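Local coordinates for protein serine acetyltransferase 1, putative (Entamoeba histolytica, PDB 7BW9) that probably transfers an acetyl group from acetyl-CoA to serine, giving the O-acetylserine used in cysteine biosynthesis, and is captured here with bound cysteine, at residues A[32-36]-A[37-41]; A[60-63]-A[64-68]; A[49-53]-A[54-58]. One frame throughout, in Å; residues are numbered along the deposited sequence.

Contact 1. Residues A[32-36]-A[37-41]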
loop_
_atom_site.group_PDB
_atom_site.type_symbol
_atom_site.label_atom_id
_atom_site.label_comp_id
_atom_site.label_asym_id
_atom_site.label_seq_id
_atom_site.Cartn_x
_atom_site.Cartn_y
_atom_site.Cartn_z
ATOM N N LYS A 32 0.312 7.847 17.920
ATOM C CA LYS A 32 0.305 7.218 16.605
ATOM C C LYS A 32 1.741 6.976 16.161
ATOM O O LYS A 32 2.534 7.917 16.085
ATOM C CB LYS A 32 -0.437 8.082 15.589
ATOM C CG LYS A 32 -1.924 7.793 15.519
ATOM C CD LYS A 32 -2.445 7.993 14.103
ATOM C CE LYS A 32 -3.749 7.225 13.876
ATOM N NZ LYS A 32 -3.623 5.759 14.192
ATOM N N LYS A 33 2.066 5.726 15.857
ATOM C CA LYS A 33 3.393 5.348 15.387
ATOM C C LYS A 33 3.380 5.150 13.876
ATOM O O LYS A 33 2.396 4.661 13.312
ATOM C CB LYS A 33 3.867 4.060 16.066
ATOM C CG LYS A 33 4.323 4.237 17.511
ATOM C CD LYS A 33 3.521 3.342 18.457
ATOM C CE LYS A 33 4.188 1.980 18.663
ATOM N NZ LYS A 33 4.030 1.479 20.063
ATOM N N SER A 34 4.482 5.529 13.225
ATOM C CA SER A 34 4.670 5.273 11.801
ATOM C C SER A 34 6.158 5.156 11.493
ATOM O O SER A 34 6.726 4.065 11.581
ATOM C CB SER A 34 4.014 6.370 10.956
ATOM O OG SER A 34 4.286 7.669 11.471
ATOM N N PHE A 35 6.797 6.261 11.112
ATOM C CA PHE A 35 8.249 6.318 11.002
ATOM C C PHE A 35 8.691 7.701 11.455
ATOM O O PHE A 35 7.871 8.601 11.648
ATOM C CB PHE A 35 8.744 5.988 9.585
ATOM C CG PHE A 35 8.244 6.921 8.533
ATOM C CD1 PHE A 35 7.031 6.674 7.881
ATOM C CD2 PHE A 35 8.987 8.032 8.167
ATOM C CE1 PHE A 35 6.563 7.522 6.891
ATOM C CE2 PHE A 35 8.525 8.904 7.187
ATOM C CZ PHE A 35 7.309 8.651 6.547
ATOM N N LEU A 36 9.997 7.863 11.660
ATOM C CA LEU A 36 10.467 8.975 12.484
ATOM C C LEU A 36 10.005 10.321 11.929
ATOM O O LEU A 36 9.370 11.101 12.643
ATOM C CB LEU A 36 11.987 8.937 12.626
ATOM C CG LEU A 36 12.551 9.911 13.669
ATOM C CD1 LEU A 36 11.654 9.985 14.909
ATOM C CD2 LEU A 36 13.953 9.491 14.078
ATOM N N GLU A 37 10.270 10.593 10.643
ATOM C CA GLU A 37 9.954 11.923 10.112
ATOM C C GLU A 37 8.459 12.212 10.173
ATOM O O GLU A 37 8.060 13.335 10.495
ATOM C CB GLU A 37 10.471 12.073 8.685
ATOM C CG GLU A 37 11.967 11.969 8.566
ATOM C CD GLU A 37 12.403 10.552 8.240
ATOM O OE1 GLU A 37 11.860 9.602 8.851
ATOM O OE2 GLU A 37 13.269 10.390 7.358
ATOM N N LEU A 38 7.612 11.211 9.904
ATOM C CA LEU A 38 6.168 11.461 9.925
ATOM C C LEU A 38 5.670 11.719 11.345
ATOM O O LEU A 38 4.911 12.671 11.592
ATOM C CB LEU A 38 5.408 10.289 9.303
ATOM C CG LEU A 38 3.894 10.515 9.373
ATOM C CD1 LEU A 38 3.478 11.793 8.616
ATOM C CD2 LEU A 38 3.116 9.297 8.882
ATOM N N GLU A 39 6.071 10.868 12.291
ATOM C CA GLU A 39 5.675 11.087 13.681
ATOM C C GLU A 39 6.089 12.477 14.149
ATOM O O GLU A 39 5.293 13.202 14.759
ATOM C CB GLU A 39 6.284 10.009 14.584
ATOM C CG GLU A 39 5.755 8.617 14.346
ATOM C CD GLU A 39 6.747 7.534 14.763
ATOM O OE1 GLU A 39 7.633 7.826 15.603
ATOM O OE2 GLU A 39 6.638 6.394 14.252
ATOM N N LEU A 40 7.318 12.881 13.833
ATOM C CA LEU A 40 7.803 14.177 14.298
ATOM C C LEU A 40 7.081 15.321 13.615
ATOM O O LEU A 40 6.688 16.293 14.274
ATOM C CB LEU A 40 9.307 14.290 14.075
ATOM C CG LEU A 40 10.141 13.519 15.104
ATOM C CD1 LEU A 40 11.626 13.666 14.802
ATOM C CD2 LEU A 40 9.817 14.005 16.518
ATOM N N ILE A 41 6.905 15.236 12.289
ATOM C CA ILE A 41 6.225 16.314 11.581
ATOM C C ILE A 41 4.807 16.458 12.096
ATOM O O ILE A 41 4.313 17.577 12.295
ATOM C CB ILE A 41 6.288 16.071 10.059
ATOM C CG1 ILE A 41 7.719 16.320 9.574
ATOM C CG2 ILE A 41 5.333 16.968 9.316
ATOM C CD1 ILE A 41 8.043 15.654 8.284
#
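The N-terminal end of helix 36-45 is built here, with S34 and the N-cap residue F35 folding back on L38 and E39 of the first turns. E39 rises from the helix toward the incoming loop. Its CG stands anti to the carbonyl carbon (chi1 -67°) and the chain runs on extended, which carries OE2 to the backbone N of S34. That hydrogen bond is short, 2.5 Å from S34 N to E39 OE2, and it meets the oxygen on its anti side, a little out of the carboxylate plane. The same residue closes the first helical bond, since E39 N donates to F35 O at 3.0 Å in an almost straight line (176°). The carboxylate thus takes a backbone N-H just ahead of the helix; placed near the positive end of the helix dipole, its negative charge would probably be favoured.

The end of the F35 side chain comes back toward the helix, although its CB points away, and the ring offers one face to L38, whose CB lies 3.9 Å from the F35 ring centroid in a CH-pi contact. At the ring's edge, in its plane, E37 OE1 approaches CD2 of F35 to 3.3 Å, with the carboxylate plane nearly perpendicular to the ring. The other carboxylate oxygen, E37 OE2, is held by the hydroxyl of Y150 and, weakly, by H71. I158 of helix 148-162 touches both F35 and L38, tying this helix start to the helical bundle. Farther back in the loop, K32 NZ reaches N157 of the second subunit.

Along the helix, L36 and L40, one turn apart, lie side by side and point the same way; L36 CD1 and L40 CD1 meet at 3.7 Å. Their backbones are joined by the bond from L40 N to L36 O. S34 OG lies 3.3 Å from L38 CD2.

Contact 2. Residues A[60-63]-A[64-68]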
loop_
_atom_site.group_PDB
_atom_site.type_symbol
_atom_site.label_atom_id
_atom_site.label_comp_id
_atom_site.label_asym_id
_atom_site.label_seq_id
_atom_site.Cartn_x
_atom_site.Cartn_y
_atom_site.Cartn_z
ATOM N N ASN A 60 9.625 21.624 24.312
ATOM C CA ASN A 60 9.238 20.386 23.649
ATOM C C ASN A 60 9.178 20.585 22.138
ATOM O O ASN A 60 9.633 19.727 21.377
ATOM C CB ASN A 60 7.898 19.891 24.196
ATOM C CG ASN A 60 7.984 19.458 25.652
ATOM O OD1 ASN A 60 7.271 19.981 26.512
ATOM N ND2 ASN A 60 8.859 18.498 25.935
ATOM N N VAL A 61 8.651 21.728 21.690
ATOM C CA VAL A 61 8.650 22.051 20.262
ATOM C C VAL A 61 10.076 22.113 19.736
ATOM O O VAL A 61 10.392 21.579 18.659
ATOM C CB VAL A 61 7.899 23.377 20.027
ATOM C CG1 VAL A 61 8.019 23.839 18.555
ATOM C CG2 VAL A 61 6.438 23.256 20.473
ATOM N N LEU A 62 10.966 22.755 20.499
ATOM C CA LEU A 62 12.351 22.894 20.067
ATOM C C LEU A 62 13.055 21.547 20.032
ATOM O O LEU A 62 13.867 21.288 19.135
ATOM C CB LEU A 62 13.091 23.865 20.984
ATOM C CG LEU A 62 14.585 24.062 20.732
ATOM C CD1 LEU A 62 14.834 24.740 19.392
ATOM C CD2 LEU A 62 15.236 24.846 21.892
ATOM N N GLU A 63 12.765 20.675 21.002
ATOM C CA GLU A 63 13.337 19.330 20.975
ATOM C C GLU A 63 12.897 18.580 19.724
ATOM O O GLU A 63 13.714 17.970 19.028
ATOM C CB GLU A 63 12.921 18.538 22.220
ATOM C CG GLU A 63 13.675 18.883 23.494
ATOM C CD GLU A 63 12.981 18.334 24.740
ATOM O OE1 GLU A 63 12.149 17.407 24.586
ATOM O OE2 GLU A 63 13.266 18.823 25.864
ATOM N N ARG A 64 11.597 18.587 19.443
ATOM C CA ARG A 64 11.100 17.832 18.297
ATOM C C ARG A 64 11.636 18.405 16.996
ATOM O O ARG A 64 12.053 17.654 16.104
ATOM C CB ARG A 64 9.576 17.818 18.314
ATOM C CG ARG A 64 9.056 17.158 19.573
ATOM C CD ARG A 64 7.589 16.867 19.531
ATOM N NE ARG A 64 6.808 18.056 19.803
ATOM C CZ ARG A 64 6.251 18.316 20.979
ATOM N NH1 ARG A 64 6.393 17.460 21.980
ATOM N NH2 ARG A 64 5.548 19.424 21.150
ATOM N N LEU A 65 11.671 19.737 16.885
ATOM C CA LEU A 65 12.198 20.362 15.679
ATOM C C LEU A 65 13.660 19.993 15.472
ATOM O O LEU A 65 14.071 19.631 14.359
ATOM C CB LEU A 65 12.029 21.876 15.766
ATOM C CG LEU A 65 12.027 22.628 14.437
ATOM C CD1 LEU A 65 10.840 22.193 13.568
ATOM C CD2 LEU A 65 12.030 24.143 14.674
ATOM N N SER A 66 14.460 20.078 16.547
ATOM C CA SER A 66 15.887 19.778 16.471
ATOM C C SER A 66 16.133 18.333 16.077
ATOM O O SER A 66 17.017 18.052 15.257
ATOM C CB SER A 66 16.571 20.057 17.813
ATOM O OG SER A 66 16.327 21.378 18.261
ATOM N N LEU A 67 15.394 17.396 16.689
ATOM C CA LEU A 67 15.536 15.991 16.311
ATOM C C LEU A 67 15.175 15.777 14.844
ATOM O O LEU A 67 15.857 15.035 14.128
ATOM C CB LEU A 67 14.671 15.109 17.216
ATOM C CG LEU A 67 14.683 13.603 16.929
ATOM C CD1 LEU A 67 16.090 13.036 16.936
ATOM C CD2 LEU A 67 13.805 12.848 17.928
ATOM N N LEU A 68 14.111 16.425 14.370
ATOM C CA LEU A 68 13.724 16.222 12.977
ATOM C C LEU A 68 14.821 16.705 12.034
ATOM O O LEU A 68 15.318 15.937 11.198
ATOM C CB LEU A 68 12.400 16.920 12.679
ATOM C CG LEU A 68 11.985 16.909 11.188
ATOM C CD1 LEU A 68 11.561 15.503 10.687
ATOM C CD2 LEU A 68 10.885 17.912 10.931
#
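R64 folds back over the preceding turn and lays the face of its guanidinium on the carbonyl oxygen of N60. The oxygen N60 O stands 3.6 Å from the plane of the R64 guanidinium, over the centre of the group, so the approach is to the face and not to an N-H. The bend at chi3 (-79°) turns the guanidinium back over N60. Lower down the same side chain, R64 CG passes 3.2 Å from N60 O. The oxygen is meanwhile used by the backbone, N60 O accepting from R64 N at 3.0 Å, and the positive charge above it would probably polarise the carbonyl further. At the outer rim of the guanidinium, R64 NH1 rests 3.6 Å from N60 CB, while NH2 lies beside CG2 of V61, whose side chain slants across it. R64 NH1 has its strongest polar partner outside these turns, the carbonyl oxygen of K55.

On another side of the helix, S66 is turned toward L62. With chi1 at -54°, S66 OG sits beside its own backbone N and donates to L62 O at 2.6 Å. The amide S66 N reaches L62 O too, at 2.9 Å, and the two donors come from opposite faces of the carbonyl plane. Two bonds therefore grip L62 O, and the serine hydroxyl is satisfied within the helix while OG also brushes L62 CD1.

V61, L65 and L68 are buried, the two leucines meeting F96 of helix 96-113, whereas E63 is exposed. This division is consistent with an amphipathic alpha-helix of the helical N-terminal domain of serine acetyltransferases, here carrying the familiar serine bond to the carbonyl four residues earlier.

Contact 3. Residues A[49-53]-A[54-58]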
loop_
_atom_site.group_PDB
_atom_site.type_symbol
_atom_site.label_atom_id
_atom_site.label_comp_id
_atom_site.label_asym_id
_atom_site.label_seq_id
_atom_site.Cartn_x
_atom_site.Cartn_y
_atom_site.Cartn_z
ATOM N N PHE A 49 -3.081 17.078 18.531
ATOM C CA PHE A 49 -3.615 15.784 18.120
ATOM C C PHE A 49 -2.620 14.644 18.244
ATOM O O PHE A 49 -3.017 13.476 18.111
ATOM C CB PHE A 49 -4.147 15.868 16.673
ATOM C CG PHE A 49 -5.243 16.883 16.517
ATOM C CD1 PHE A 49 -6.564 16.526 16.717
ATOM C CD2 PHE A 49 -4.947 18.211 16.250
ATOM C CE1 PHE A 49 -7.573 17.473 16.608
ATOM C CE2 PHE A 49 -5.947 19.157 16.145
ATOM C CZ PHE A 49 -7.263 18.787 16.323
ATOM N N PHE A 50 -1.351 14.932 18.504
ATOM C CA PHE A 50 -0.336 13.888 18.465
ATOM C C PHE A 50 0.577 13.806 19.684
ATOM O O PHE A 50 1.397 12.885 19.741
ATOM C CB PHE A 50 0.549 14.055 17.217
ATOM C CG PHE A 50 -0.190 13.864 15.907
ATOM C CD1 PHE A 50 -0.474 12.592 15.431
ATOM C CD2 PHE A 50 -0.590 14.959 15.159
ATOM C CE1 PHE A 50 -1.145 12.419 14.225
ATOM C CE2 PHE A 50 -1.263 14.793 13.941
ATOM C CZ PHE A 50 -1.541 13.522 13.479
ATOM N N THR A 51 0.493 14.725 20.643
ATOM C CA THR A 51 1.433 14.718 21.757
ATOM C C THR A 51 0.712 14.559 23.086
ATOM O O THR A 51 -0.459 14.923 23.229
ATOM C CB THR A 51 2.258 16.007 21.827
ATOM O OG1 THR A 51 1.385 17.111 22.078
ATOM C CG2 THR A 51 3.017 16.231 20.538
ATOM N N ARG A 52 1.462 14.041 24.063
ATOM C CA ARG A 52 1.040 14.058 25.459
ATOM C C ARG A 52 0.841 15.488 25.947
ATOM O O ARG A 52 1.650 16.375 25.667
ATOM C CB ARG A 52 2.089 13.365 26.322
ATOM C CG ARG A 52 1.905 11.873 26.460
ATOM C CD ARG A 52 3.104 11.286 27.172
ATOM N NE ARG A 52 3.399 12.009 28.411
ATOM C CZ ARG A 52 4.518 11.864 29.116
ATOM N NH1 ARG A 52 5.457 11.019 28.708
ATOM N NH2 ARG A 52 4.701 12.565 30.231
ATOM N N ARG A 53 -0.236 15.709 26.700
ATOM C CA ARG A 53 -0.595 17.070 27.096
ATOM C C ARG A 53 0.518 17.763 27.884
ATOM O O ARG A 53 0.635 18.992 27.834
ATOM C CB ARG A 53 -1.895 17.050 27.894
ATOM C CG ARG A 53 -3.057 16.470 27.115
ATOM C CD ARG A 53 -4.276 16.251 27.993
ATOM N NE ARG A 53 -4.748 17.495 28.592
ATOM C CZ ARG A 53 -6.010 17.719 28.941
ATOM N NH1 ARG A 53 -6.933 16.778 28.734
ATOM N NH2 ARG A 53 -6.350 18.887 29.489
ATOM N N ASP A 54 1.362 17.008 28.587
ATOM C CA ASP A 54 2.482 17.596 29.312
ATOM C C ASP A 54 3.759 17.697 28.472
ATOM O O ASP A 54 4.854 17.772 29.038
ATOM C CB ASP A 54 2.761 16.800 30.590
ATOM C CG ASP A 54 3.051 15.345 30.314
ATOM O OD1 ASP A 54 3.049 14.956 29.127
ATOM O OD2 ASP A 54 3.272 14.584 31.278
ATOM N N LYS A 55 3.646 17.693 27.145
ATOM C CA LYS A 55 4.796 17.869 26.258
ATOM C C LYS A 55 4.486 18.904 25.186
ATOM O O LYS A 55 4.765 18.710 24.000
ATOM C CB LYS A 55 5.222 16.556 25.604
ATOM C CG LYS A 55 5.246 15.357 26.532
ATOM C CD LYS A 55 6.475 15.372 27.432
ATOM C CE LYS A 55 7.727 14.928 26.678
ATOM N NZ LYS A 55 8.884 14.722 27.607
ATOM N N ARG A 56 3.913 20.033 25.589
ATOM C CA ARG A 56 3.513 21.058 24.632
ATOM C C ARG A 56 4.057 22.427 25.016
ATOM O O ARG A 56 3.402 23.453 24.814
ATOM C CB ARG A 56 1.996 21.095 24.489
ATOM C CG ARG A 56 1.438 19.856 23.826
ATOM C CD ARG A 56 -0.065 19.814 23.879
ATOM N NE ARG A 56 -0.549 18.447 23.740
ATOM C CZ ARG A 56 -1.829 18.114 23.778
ATOM N NH1 ARG A 56 -2.744 19.063 23.951
ATOM N NH2 ARG A 56 -2.189 16.842 23.644
ATOM N N THR A 57 5.271 22.473 25.556
ATOM C CA THR A 57 5.940 23.728 25.875
ATOM C C THR A 57 6.903 24.107 24.754
ATOM O O THR A 57 7.248 23.284 23.904
ATOM C CB THR A 57 6.692 23.613 27.204
ATOM O OG1 THR A 57 7.879 22.826 27.017
ATOM C CG2 THR A 57 5.799 22.961 28.252
ATOM N N PHE A 58 7.347 25.372 24.770
ATOM C CA PHE A 58 8.290 25.845 23.756
ATOM C C PHE A 58 9.455 24.879 23.606
ATOM O O PHE A 58 9.905 24.592 22.488
ATOM C CB PHE A 58 8.811 27.247 24.111
ATOM C CG PHE A 58 10.056 27.645 23.347
ATOM C CD1 PHE A 58 11.324 27.311 23.817
ATOM C CD2 PHE A 58 9.957 28.348 22.156
ATOM C CE1 PHE A 58 12.453 27.659 23.105
ATOM C CE2 PHE A 58 11.093 28.704 21.442
ATOM C CZ PHE A 58 12.338 28.362 21.916
#
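A surface turn stitched by arginines, this contact brings T51 and R52 against D54, K55 and R56 in the link between helix 47-50 and helix 58-79. R56 binds T51 side-on. Extended from CG to NE, it presents the side of its guanidinium to T51 and spends one nitrogen on each of two atoms. R56 NH2 donates to the backbone oxygen T51 O at 2.6 Å, almost straight and within the guanidinium plane. R56 NE donates to T51 OG1 at 2.9 Å, with that hydroxyl tilted out of the plane. The first torsion of T51 (chi1 64°) sets OG1 between the backbone N and the carbonyl carbon, on the side where R56 NE lies, and OG1 is also hydrogen-bonded to the carbonyl oxygen of P47. T51 O has a second donor in Q28. One face of the R56 guanidinium is covered by R53, whose CA lies 3.5 Å above the plane near its rim and whose CG sits 3.6 Å from R56 NH2.

The chain reverses between these residues in a type I beta turn from R52 to K55, closed by K55 N donating to R52 O at 2.8 Å. Across the outside of this turn R52 and D54 form a salt bridge. The firm bond runs from R52 NH2 to D54 OD2, 2.7 Å, at the guanidinium edge and on the syn side of the carboxylate; the bond from R52 NE to D54 OD1 is weak. With the two planes 53° apart, the pair is twisted rather than flat. K55 CG lies 3.7 Å from R52 CB, and the K55 chain goes on over one face of the R52 guanidinium, while D54 probably offsets the charge of R52 beside that lysine.

In the fold
The three contacts lie in one corner of the helical part of the chain, on the same side of its centre, and run along the sequence in the order 1, 3, 2. Contact 1 starts helix 36-45, contact 3 is the turn after helix 47-50, and contact 2 is in the early turns of helix 58-79. Their centres are about 13 Å (1 to 2), 12 Å (2 to 3) and 15 Å (1 to 3) apart. L40 and I41 pack on L67 and L68, whereas contacts 1 and 3 do not touch. Contacts 2 and 3 meet through R64 NH1 and K55 O, a probable hydrogen bond, which joins the turn to the bundle beside the left-handed beta-helix, apart from the bound cysteines.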